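Local structure of poly-beta-hydroxybuterate polymerase (Cupriavidus necator, 5T6O) at residues F18-F23 against H95-A100; P39-P45 against T71-W77; D111-G117 against H138-T144. The protein is a class I polyhydroxybutyrate synthase that probably acts as an acyltransferase in building the polyester, this chain being its catalytic domain. The protein carries 1 engineered substitution. One frame throughout, in Å; residues are numbered along the deposited sequence. Where two conformers were deposited one is given.

Interaction 1: residues F18-F23 against H95-A100; sequences FENEYF and HAAIRA. With SO4 (sulfate ion), chain C.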
loop_
_atom_site.group_PDB
_atom_site.type_symbol
_atom_site.label_atom_id
_atom_site.label_comp_id
_atom_site.label_asym_id
_atom_site.label_seq_id
_atom_site.Cartn_x
_atom_site.Cartn_y
_atom_site.Cartn_z
ATOM N N PHE A 18 -15.359 18.676 40.632
ATOM C CA PHE A 18 -15.069 17.415 41.298
ATOM C C PHE A 18 -13.618 17.069 41.007
ATOM O O PHE A 18 -13.109 17.367 39.923
ATOM C CB PHE A 18 -15.987 16.281 40.810
ATOM C CG PHE A 18 -15.588 14.921 41.334
ATOM C CD1 PHE A 18 -15.949 14.533 42.608
ATOM C CD2 PHE A 18 -14.827 14.044 40.556
ATOM C CE1 PHE A 18 -15.566 13.290 43.109
ATOM C CE2 PHE A 18 -14.437 12.787 41.060
ATOM C CZ PHE A 18 -14.812 12.419 42.330
ATOM N N GLU A 19 -12.968 16.405 41.958
ATOM C CA GLU A 19 -11.626 15.915 41.676
ATOM C C GLU A 19 -11.331 14.715 42.558
ATOM O O GLU A 19 -11.776 14.641 43.713
ATOM C CB GLU A 19 -10.562 17.014 41.881
ATOM C CG GLU A 19 -10.366 17.437 43.318
ATOM C CD GLU A 19 -9.524 18.718 43.465
ATOM O OE1 GLU A 19 -9.400 19.481 42.485
ATOM O OE2 GLU A 19 -9.000 18.967 44.574
ATOM N N ASN A 20 -10.567 13.776 42.011
ATOM C CA ASN A 20 -9.992 12.708 42.825
ATOM C C ASN A 20 -8.561 12.496 42.341
ATOM O O ASN A 20 -7.984 13.344 41.650
ATOM C CB ASN A 20 -10.870 11.438 42.797
ATOM C CG ASN A 20 -10.907 10.741 41.434
ATOM O OD1 ASN A 20 -10.179 11.087 40.503
ATOM N ND2 ASN A 20 -11.774 9.735 41.323
ATOM N N GLU A 21 -7.971 11.358 42.702
ATOM C CA GLU A 21 -6.571 11.140 42.369
ATOM C C GLU A 21 -6.356 11.049 40.868
ATOM O O GLU A 21 -5.251 11.335 40.391
ATOM C CB GLU A 21 -6.049 9.876 43.056
ATOM C CG GLU A 21 -5.915 10.009 44.569
ATOM C CD GLU A 21 -5.022 11.174 44.978
ATOM O OE1 GLU A 21 -3.933 11.324 44.383
ATOM O OE2 GLU A 21 -5.414 11.944 45.885
ATOM N N TYR A 22 -7.392 10.692 40.118
ATOM C CA TYR A 22 -7.254 10.373 38.705
ATOM C C TYR A 22 -7.616 11.520 37.781
ATOM O O TYR A 22 -7.104 11.572 36.660
ATOM C CB TYR A 22 -8.129 9.163 38.351
ATOM C CG TYR A 22 -7.702 7.904 39.056
ATOM C CD1 TYR A 22 -8.141 7.619 40.349
ATOM C CD2 TYR A 22 -6.841 6.994 38.435
ATOM C CE1 TYR A 22 -7.740 6.461 41.004
ATOM C CE2 TYR A 22 -6.430 5.831 39.091
ATOM C CZ TYR A 22 -6.884 5.574 40.364
ATOM O OH TYR A 22 -6.480 4.418 41.003
ATOM N N PHE A 23 -8.492 12.432 38.197
ATOM C CA PHE A 23 -8.954 13.448 37.257
ATOM C C PHE A 23 -9.678 14.567 37.996
ATOM O O PHE A 23 -10.025 14.450 39.177
ATOM C CB PHE A 23 -9.881 12.844 36.198
ATOM C CG PHE A 23 -11.278 12.581 36.694
ATOM C CD1 PHE A 23 -11.530 11.557 37.589
ATOM C CD2 PHE A 23 -12.345 13.349 36.238
ATOM C CE1 PHE A 23 -12.823 11.320 38.039
ATOM C CE2 PHE A 23 -13.634 13.113 36.677
ATOM C CZ PHE A 23 -13.878 12.103 37.573
ATOM N N HIS A 95 -12.383 4.528 38.435
ATOM C CA HIS A 95 -12.235 5.727 39.246
ATOM C C HIS A 95 -12.158 7.008 38.428
ATOM O O HIS A 95 -12.090 8.094 39.013
ATOM C CB HIS A 95 -11.004 5.587 40.140
ATOM C CG HIS A 95 -11.062 4.396 41.037
ATOM N ND1 HIS A 95 -12.072 4.212 41.959
ATOM C CD2 HIS A 95 -10.253 3.316 41.140
ATOM C CE1 HIS A 95 -11.873 3.071 42.600
ATOM N NE2 HIS A 95 -10.777 2.510 42.122
ATOM N N ALA A 96 -12.174 6.914 37.098
ATOM C CA ALA A 96 -12.209 8.119 36.285
ATOM C C ALA A 96 -13.364 8.081 35.290
ATOM O O ALA A 96 -14.234 8.949 35.336
ATOM C CB ALA A 96 -10.874 8.322 35.566
ATOM N N ALA A 97 -13.408 7.089 34.398
ATOM C CA ALA A 97 -14.455 7.087 33.374
ATOM C C ALA A 97 -15.833 6.857 33.989
ATOM O O ALA A 97 -16.759 7.654 33.788
ATOM C CB ALA A 97 -14.162 6.028 32.307
ATOM N N ILE A 98 -15.995 5.756 34.725
ATOM C CA ILE A 98 -17.289 5.474 35.338
ATOM C C ILE A 98 -17.613 6.530 36.387
ATOM O O ILE A 98 -18.745 7.022 36.462
ATOM C CB ILE A 98 -17.302 4.045 35.921
ATOM C CG1 ILE A 98 -17.235 3.021 34.782
ATOM C CG2 ILE A 98 -18.547 3.805 36.757
ATOM C CD1 ILE A 98 -17.210 1.568 35.254
ATOM N N ARG A 99 -16.613 6.927 37.184
ATOM C CA ARG A 99 -16.822 7.978 38.180
ATOM C C ARG A 99 -17.279 9.284 37.533
ATOM O O ARG A 99 -18.189 9.948 38.042
ATOM C CB ARG A 99 -15.533 8.191 38.983
ATOM C CG ARG A 99 -15.659 9.127 40.194
ATOM C CD ARG A 99 -16.607 8.564 41.253
ATOM N NE ARG A 99 -16.362 9.183 42.556
ATOM C CZ ARG A 99 -17.287 9.786 43.299
ATOM N NH1 ARG A 99 -16.947 10.326 44.461
ATOM N NH2 ARG A 99 -18.550 9.831 42.898
ATOM N N ALA A 100 -16.668 9.670 36.404
ATOM C CA ALA A 100 -17.050 10.924 35.755
ATOM C C ALA A 100 -18.474 10.863 35.230
ATOM O O ALA A 100 -19.215 11.851 35.305
ATOM C CB ALA A 100 -16.090 11.255 34.611
HETATM S S SO4 C . -13.561 9.111 44.852
HETATM O O1 SO4 C . -14.262 8.118 45.654
HETATM O O2 SO4 C . -13.685 8.776 43.426
HETATM O O3 SO4 C . -12.158 9.160 45.237
HETATM O O4 SO4 C . -14.154 10.418 45.111
#

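Interaction 2: residues P39-P45 against T71-W77; sequences PLLMVPP and TVFLVSW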
loop_
_atom_site.group_PDB
_atom_site.type_symbol
_atom_site.label_atom_id
_atom_site.label_comp_id
_atom_site.label_asym_id
_atom_site.label_seq_id
_atom_site.Cartn_x
_atom_site.Cartn_y
_atom_site.Cartn_z
ATOM N N PRO A 39 -26.800 16.970 29.288
ATOM C CA PRO A 39 -25.466 17.524 29.051
ATOM C C PRO A 39 -24.608 16.551 28.253
ATOM O O PRO A 39 -24.964 15.390 28.046
ATOM C CB PRO A 39 -24.919 17.705 30.469
ATOM C CG PRO A 39 -25.523 16.554 31.217
ATOM C CD PRO A 39 -26.925 16.388 30.639
ATOM N N LEU A 40 -23.434 17.036 27.839
ATOM C CA LEU A 40 -22.442 16.214 27.149
ATOM C C LEU A 40 -21.199 16.082 28.020
ATOM O O LEU A 40 -20.607 17.096 28.408
ATOM C CB LEU A 40 -22.064 16.817 25.793
ATOM C CG LEU A 40 -20.929 16.100 25.056
ATOM C CD1 LEU A 40 -21.406 14.731 24.570
ATOM C CD2 LEU A 40 -20.445 16.957 23.880
ATOM N N LEU A 41 -20.794 14.840 28.304
ATOM C CA LEU A 41 -19.553 14.569 29.031
ATOM C C LEU A 41 -18.478 14.164 28.028
ATOM O O LEU A 41 -18.620 13.152 27.332
ATOM C CB LEU A 41 -19.746 13.476 30.089
ATOM C CG LEU A 41 -18.442 12.921 30.679
ATOM C CD1 LEU A 41 -17.744 13.970 31.559
ATOM C CD2 LEU A 41 -18.705 11.630 31.480
ATOM N N MET A 42 -17.413 14.955 27.953
ATOM C CA MET A 42 -16.293 14.661 27.071
ATOM C C MET A 42 -15.204 13.905 27.823
ATOM O O MET A 42 -14.767 14.341 28.897
ATOM C CB MET A 42 -15.716 15.947 26.491
ATOM C CG MET A 42 -16.674 16.727 25.625
ATOM S SD MET A 42 -15.719 17.990 24.763
ATOM C CE MET A 42 -17.018 18.780 23.816
ATOM N N VAL A 43 -14.761 12.787 27.245
ATOM C CA VAL A 43 -13.643 12.007 27.777
ATOM C C VAL A 43 -12.484 12.112 26.792
ATOM O O VAL A 43 -12.458 11.409 25.770
ATOM C CB VAL A 43 -14.032 10.541 28.029
ATOM C CG1 VAL A 43 -12.824 9.753 28.607
ATOM C CG2 VAL A 43 -15.236 10.470 28.983
ATOM N N PRO A 44 -11.527 12.990 27.053
ATOM C CA PRO A 44 -10.395 13.167 26.155
ATOM C C PRO A 44 -9.358 12.080 26.372
ATOM O O PRO A 44 -9.439 11.315 27.342
ATOM C CB PRO A 44 -9.841 14.546 26.553
ATOM C CG PRO A 44 -10.823 15.094 27.601
ATOM C CD PRO A 44 -11.482 13.911 28.195
ATOM N N PRO A 45 -8.360 11.979 25.496
ATOM C CA PRO A 45 -7.258 11.039 25.745
ATOM C C PRO A 45 -6.485 11.410 27.002
ATOM O O PRO A 45 -6.430 12.576 27.403
ATOM C CB PRO A 45 -6.375 11.189 24.498
ATOM C CG PRO A 45 -6.693 12.604 23.992
ATOM C CD PRO A 45 -8.170 12.738 24.244
ATOM N N THR A 71 -24.829 21.871 27.868
ATOM C CA THR A 71 -23.987 21.840 29.056
ATOM C C THR A 71 -22.866 20.840 28.822
ATOM O O THR A 71 -23.131 19.678 28.496
ATOM C CB THR A 71 -24.815 21.435 30.270
ATOM O OG1 THR A 71 -25.938 22.316 30.398
ATOM C CG2 THR A 71 -23.965 21.455 31.559
ATOM N N VAL A 72 -21.619 21.277 28.968
ATOM C CA VAL A 72 -20.461 20.430 28.699
ATOM C C VAL A 72 -19.712 20.172 29.999
ATOM O O VAL A 72 -19.353 21.115 30.715
ATOM C CB VAL A 72 -19.528 21.058 27.646
ATOM C CG1 VAL A 72 -18.264 20.210 27.468
ATOM C CG2 VAL A 72 -20.254 21.208 26.298
ATOM N N PHE A 73 -19.474 18.895 30.294
ATOM C CA PHE A 73 -18.553 18.447 31.331
ATOM C C PHE A 73 -17.361 17.790 30.653
ATOM O O PHE A 73 -17.480 17.285 29.529
ATOM C CB PHE A 73 -19.206 17.433 32.270
ATOM C CG PHE A 73 -20.351 17.980 33.083
ATOM C CD1 PHE A 73 -20.127 18.504 34.352
ATOM C CD2 PHE A 73 -21.652 17.888 32.619
ATOM C CE1 PHE A 73 -21.186 18.965 35.128
ATOM C CE2 PHE A 73 -22.723 18.361 33.387
ATOM C CZ PHE A 73 -22.484 18.899 34.647
ATOM N N LEU A 74 -16.207 17.801 31.318
ATOM C CA LEU A 74 -15.016 17.265 30.668
ATOM C C LEU A 74 -14.072 16.666 31.698
ATOM O O LEU A 74 -13.865 17.225 32.779
ATOM C CB LEU A 74 -14.295 18.348 29.837
ATOM C CG LEU A 74 -12.978 17.990 29.136
ATOM C CD1 LEU A 74 -12.857 18.779 27.826
ATOM C CD2 LEU A 74 -11.765 18.294 30.048
ATOM N N VAL A 75 -13.485 15.535 31.333
ATOM C CA VAL A 75 -12.501 14.849 32.163
ATOM C C VAL A 75 -11.114 15.428 31.886
ATOM O O VAL A 75 -10.573 15.257 30.793
ATOM C CB VAL A 75 -12.527 13.344 31.883
ATOM C CG1 VAL A 75 -11.393 12.644 32.612
ATOM C CG2 VAL A 75 -13.884 12.767 32.262
ATOM N N SER A 76 -10.525 16.101 32.883
ATOM C CA SER A 76 -9.142 16.566 32.809
ATOM C C SER A 76 -8.287 15.613 33.636
ATOM O O SER A 76 -8.359 15.621 34.868
ATOM C CB SER A 76 -9.015 18.002 33.315
ATOM O OG SER A 76 -7.664 18.409 33.323
ATOM N N TRP A 77 -7.476 14.801 32.959
ATOM C CA TRP A 77 -6.763 13.720 33.630
ATOM C C TRP A 77 -5.631 14.251 34.496
ATOM O O TRP A 77 -4.932 15.202 34.128
ATOM C CB TRP A 77 -6.170 12.761 32.603
ATOM C CG TRP A 77 -7.183 12.076 31.739
ATOM C CD1 TRP A 77 -7.617 12.455 30.503
ATOM C CD2 TRP A 77 -7.858 10.867 32.053
ATOM N NE1 TRP A 77 -8.533 11.545 30.025
ATOM C CE2 TRP A 77 -8.696 10.557 30.961
ATOM C CE3 TRP A 77 -7.832 10.010 33.158
ATOM C CZ2 TRP A 77 -9.508 9.423 30.943
ATOM C CZ3 TRP A 77 -8.633 8.876 33.133
ATOM C CH2 TRP A 77 -9.461 8.599 32.041
#

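Interaction 3: residues D111-G117 against H138-T144; sequences DKINVLG and HPAASVT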
loop_
_atom_site.group_PDB
_atom_site.type_symbol
_atom_site.label_atom_id
_atom_site.label_comp_id
_atom_site.label_asym_id
_atom_site.label_seq_id
_atom_site.Cartn_x
_atom_site.Cartn_y
_atom_site.Cartn_z
ATOM N N ASP A 111 -31.754 11.476 33.857
ATOM C CA ASP A 111 -31.622 10.024 33.854
ATOM C C ASP A 111 -30.492 9.557 32.939
ATOM O O ASP A 111 -29.831 8.547 33.226
ATOM C CB ASP A 111 -32.950 9.392 33.439
ATOM C CG ASP A 111 -32.924 7.882 33.508
ATOM O OD1 ASP A 111 -32.295 7.344 34.445
ATOM O OD2 ASP A 111 -33.527 7.231 32.623
ATOM N N LYS A 112 -30.249 10.276 31.844
ATOM C CA LYS A 112 -29.214 9.919 30.883
ATOM C C LYS A 112 -28.479 11.171 30.424
ATOM O O LYS A 112 -29.056 12.266 30.365
ATOM C CB LYS A 112 -29.799 9.191 29.662
ATOM C CG LYS A 112 -30.487 7.866 29.997
ATOM C CD LYS A 112 -30.965 7.151 28.740
ATOM C CE LYS A 112 -31.792 5.909 29.072
ATOM N NZ LYS A 112 -30.995 4.895 29.807
ATOM N N ILE A 113 -27.198 10.989 30.090
ATOM C CA ILE A 113 -26.352 12.045 29.551
ATOM C C ILE A 113 -25.806 11.595 28.201
ATOM O O ILE A 113 -25.800 10.409 27.860
ATOM C CB ILE A 113 -25.193 12.412 30.508
ATOM C CG1 ILE A 113 -24.178 11.262 30.609
ATOM C CG2 ILE A 113 -25.737 12.801 31.889
ATOM C CD1 ILE A 113 -22.963 11.583 31.488
ATOM N N ASN A 114 -25.351 12.562 27.420
ATOM C CA ASN A 114 -24.596 12.253 26.216
ATOM C C ASN A 114 -23.123 12.167 26.571
ATOM O O ASN A 114 -22.646 12.867 27.470
ATOM C CB ASN A 114 -24.832 13.315 25.145
ATOM C CG ASN A 114 -26.224 13.230 24.562
ATOM O OD1 ASN A 114 -26.753 12.134 24.356
ATOM N ND2 ASN A 114 -26.832 14.377 24.310
ATOM N N VAL A 115 -22.399 11.273 25.899
ATOM C CA VAL A 115 -20.968 11.168 26.151
ATOM C C VAL A 115 -20.201 11.224 24.837
ATOM O O VAL A 115 -20.708 10.868 23.768
ATOM C CB VAL A 115 -20.579 9.897 26.947
ATOM C CG1 VAL A 115 -21.451 9.734 28.190
ATOM C CG2 VAL A 115 -20.626 8.666 26.066
ATOM N N LEU A 116 -18.963 11.690 24.933
ATOM C CA LEU A 116 -18.051 11.801 23.808
ATOM C C LEU A 116 -16.687 11.288 24.250
ATOM O O LEU A 116 -16.258 11.525 25.385
ATOM C CB LEU A 116 -17.942 13.258 23.305
ATOM C CG LEU A 116 -16.874 13.637 22.266
ATOM C CD1 LEU A 116 -17.317 14.897 21.506
ATOM C CD2 LEU A 116 -15.481 13.869 22.886
ATOM N N GLY A 117 -16.020 10.572 23.356
ATOM C CA GLY A 117 -14.625 10.231 23.549
ATOM C C GLY A 117 -13.825 10.651 22.335
ATOM O O GLY A 117 -14.344 10.722 21.223
ATOM N N HIS A 138 -27.353 1.884 32.370
ATOM C CA HIS A 138 -27.397 2.499 31.044
ATOM C C HIS A 138 -27.499 4.009 31.212
ATOM O O HIS A 138 -28.556 4.610 30.979
ATOM C CB HIS A 138 -28.567 1.929 30.239
ATOM C CG HIS A 138 -28.557 0.433 30.164
ATOM N ND1 HIS A 138 -27.794 -0.260 29.249
ATOM C CD2 HIS A 138 -29.179 -0.504 30.918
ATOM C CE1 HIS A 138 -27.973 -1.559 29.419
ATOM N NE2 HIS A 138 -28.803 -1.734 30.432
ATOM N N PRO A 139 -26.403 4.660 31.619
ATOM C CA PRO A 139 -26.467 6.098 31.913
ATOM C C PRO A 139 -26.338 7.001 30.695
ATOM O O PRO A 139 -26.451 8.223 30.857
ATOM C CB PRO A 139 -25.277 6.304 32.861
ATOM C CG PRO A 139 -24.269 5.298 32.378
ATOM C CD PRO A 139 -25.095 4.082 31.978
ATOM N N ALA A 140 -26.088 6.460 29.502
ATOM C CA ALA A 140 -25.825 7.266 28.313
ATOM C C ALA A 140 -27.018 7.236 27.370
ATOM O O ALA A 140 -27.564 6.164 27.082
ATOM C CB ALA A 140 -24.571 6.779 27.578
ATOM N N ALA A 141 -27.407 8.423 26.888
ATOM C CA ALA A 141 -28.413 8.542 25.842
ATOM C C ALA A 141 -27.817 8.276 24.468
ATOM O O ALA A 141 -28.488 7.711 23.595
ATOM C CB ALA A 141 -29.045 9.937 25.873
ATOM N N SER A 142 -26.561 8.665 24.273
ATOM C CA SER A 142 -25.878 8.530 23.000
ATOM C C SER A 142 -24.386 8.632 23.267
ATOM O O SER A 142 -23.964 9.094 24.328
ATOM C CB SER A 142 -26.331 9.603 22.005
ATOM O OG SER A 142 -25.693 10.843 22.277
ATOM N N VAL A 143 -23.596 8.191 22.289
ATOM C CA VAL A 143 -22.142 8.166 22.372
ATOM C C VAL A 143 -21.587 8.760 21.089
ATOM O O VAL A 143 -22.053 8.419 19.996
ATOM C CB VAL A 143 -21.606 6.732 22.562
ATOM C CG1 VAL A 143 -20.077 6.719 22.515
ATOM C CG2 VAL A 143 -22.113 6.149 23.882
ATOM N N THR A 144 -20.599 9.642 21.218
ATOM C CA THR A 144 -19.854 10.169 20.082
ATOM C C THR A 144 -18.414 9.683 20.197
ATOM O O THR A 144 -17.729 9.987 21.180
ATOM C CB THR A 144 -19.916 11.699 20.047
ATOM O OG1 THR A 144 -21.283 12.117 19.900
ATOM C CG2 THR A 144 -19.091 12.257 18.885
HETATM O O HOH W 1 -22.949 11.773 22.149
#

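Interaction 1: residues F18-F23 against H95-A100
An antiparallel beta hairpin of the alpha/beta hydrolase fold meets one flank of helix 89-108 here: residues 18-23 hold its turn, N20-Y22, with the ends of strands 14-19 and 23-28 on either side. The turn is closed by N20 N donating to F23 O (3.0 Å) and shaped by an Asx turn, in which N20 OD1 accepts from Y22 N (2.8 Å); the same oxygen also accepts from F23 N (3.2 Å).

F23 and H95 bury equal areas, and Y22 follows. F23 is the apolar wedge: its CD1 lies 3.9 Å from A96 CB and its CE2 3.7 Å from A100 CB. Alanine suits both helix positions because its short side chain lets the phenyl ring come close to the helix. Y22 lies beside H95, with Y22 CE1 3.5 Å from H95 CB; the two rings are nearly parallel, at 23°, but slid apart, with centroids 5.5 Å apart, so they barely overlap.

H95 also contributes its backbone. The helix widens into a pi-type turn at 95-98, and H95 O stands 5.0 Å from R99 N, too far for the usual helical bond. The carbonyl instead accepts from N20 ND2 at 2.9 Å in almost straight geometry. An asparagine fits because its OD1 can order the turn while its amide serves the helix. A salt bridge ties R99 to E102 of the same helix. The other N20 amide hydrogen goes to a sulfate, probably from the crystallisation liquor: O2 takes N20 ND2 at 3.0 Å and R99 NE at 2.8 Å, while R99 NH1 reaches O4 at 2.9 Å.

Interaction 2: residues P39-P45 against T71-W77
Strands 40-43 and 72-77 run side by side in parallel, their axes 4.5 Å apart at closest and 20° from exact alignment, as the first and last elements of a beta-alpha-beta crossover through helix 61-67. Four backbone bonds ladder between them: L40 N to T71 O (2.7 Å), F73 N to L40 O (2.8 Å), M42 N to F73 O (2.8 Å) and V75 N to M42 O (3.0 Å). In the usual parallel pattern, L40 and M42 spend both N and O on this neighbour, whereas the intervening L41 turns its polar atoms to the strand beyond. CA-H...O contacts fill the gaps, such as V72 CA to L40 O at 3.3 Å.

Past M42 the ladder breaks, because the next donor position falls on P44, whose ring nitrogen carries no hydrogen. P44 CD sits 3.1 Å from V75 O instead, and that buried oxygen has no polar partner in the model. The pairing resumes through a side chain: W77 NE1 donates to P44 O at 2.8 Å. Tryptophan suits this place, since its indole satisfies the proline carbonyl while the benzo ring packs on V43, W77 CZ2 lying 4.1 Å from V43 CG1.

The paired residues L40-M42 and V72-L74 all have apolar side chains, which suits strands buried between layers of the fold. L40, M42, V72 and L74 share one face; L41 and F73 share the other, where L41 CD1 packs 3.8 Å from F73 CB. F73 and V75 pack on I107 and A100 of helix 89-108. Strand 23-28 flanks strand 72-77 on its far edge, and strand 113-118 flanks strand 40-43, bonding P39, L41 and V43 to N114, L116 and F118.

Interaction 3: residues D111-G117 against H138-T144
This is a parallel strand pairing in the middle of the alpha/beta hydrolase sheet, between the two strands of the beta-alpha-beta unit formed by strand 113-118, helix 120-134 and strand 140-146. Its ladder has two parts. At the start, I113 N donates to P139 O (3.0 Å) and I113 O accepts from A141 N (2.7 Å). Beyond this, V115 N bonds S142 O (3.1 Å), V115 O accepts T144 N (2.8 Å) and G117 N reaches T144 O (2.8 Å).

Between the parts the 138-144 segment turns a corner at A141 and spends an extra residue: I113 pairs with A140, but V115 with V143. The small methyl of A141 fits the crowded corner, its CB 3.5 Å from N114 OD1. Side chains help across the break, S142 OG donating to N114 OD1 at 2.7 Å. A water adds to this by donating to S142 OG and to V115 O, both at 2.9 Å, and it is also hydrogen-bonded to T144 OG1 (2.8 Å), which has W351 as a further partner. At the solvent-facing end, the flexible chain of K112 lets NZ bond H138 O at 2.7 Å.

On the apolar face, beta-branched valines pack tightly, V115 CG2 lying 3.6 Å from V143 CG2. L129 of helix 120-134 rests on this face, touching V115, A140 and V143. The opposite face, with N114, S142, L116 and T144, lies against helix 348-358, notably W351 and W354. Strand 40-43 borders strand 113-118 on its other edge, and the latter leads into helix 120-134 at the place where alpha/beta hydrolases carry the nucleophile elbow.

All three contacts reach the same central sheet: interactions 2 and 3 pair strands within it, while interaction 1 packs a hairpin turn on helix 89-108. Along the chain, interaction 1 brackets interaction 2, both of whose segments lie between 18-23 and 95-100; interaction 3 follows. Centres are 11 Å apart for interactions 1 and 2 and for 2 and 3, but about 17 Å for 1 and 3, so interaction 2 bridges the others. It touches interaction 1 where A96 CB meets W77 CZ3 (3.4 Å), and interaction 3 through neighbouring strands, with V43 N 2.7 Å from L116 O, a probable hydrogen bond. Helix 89-108 joins hairpin to core in this catalytic domain.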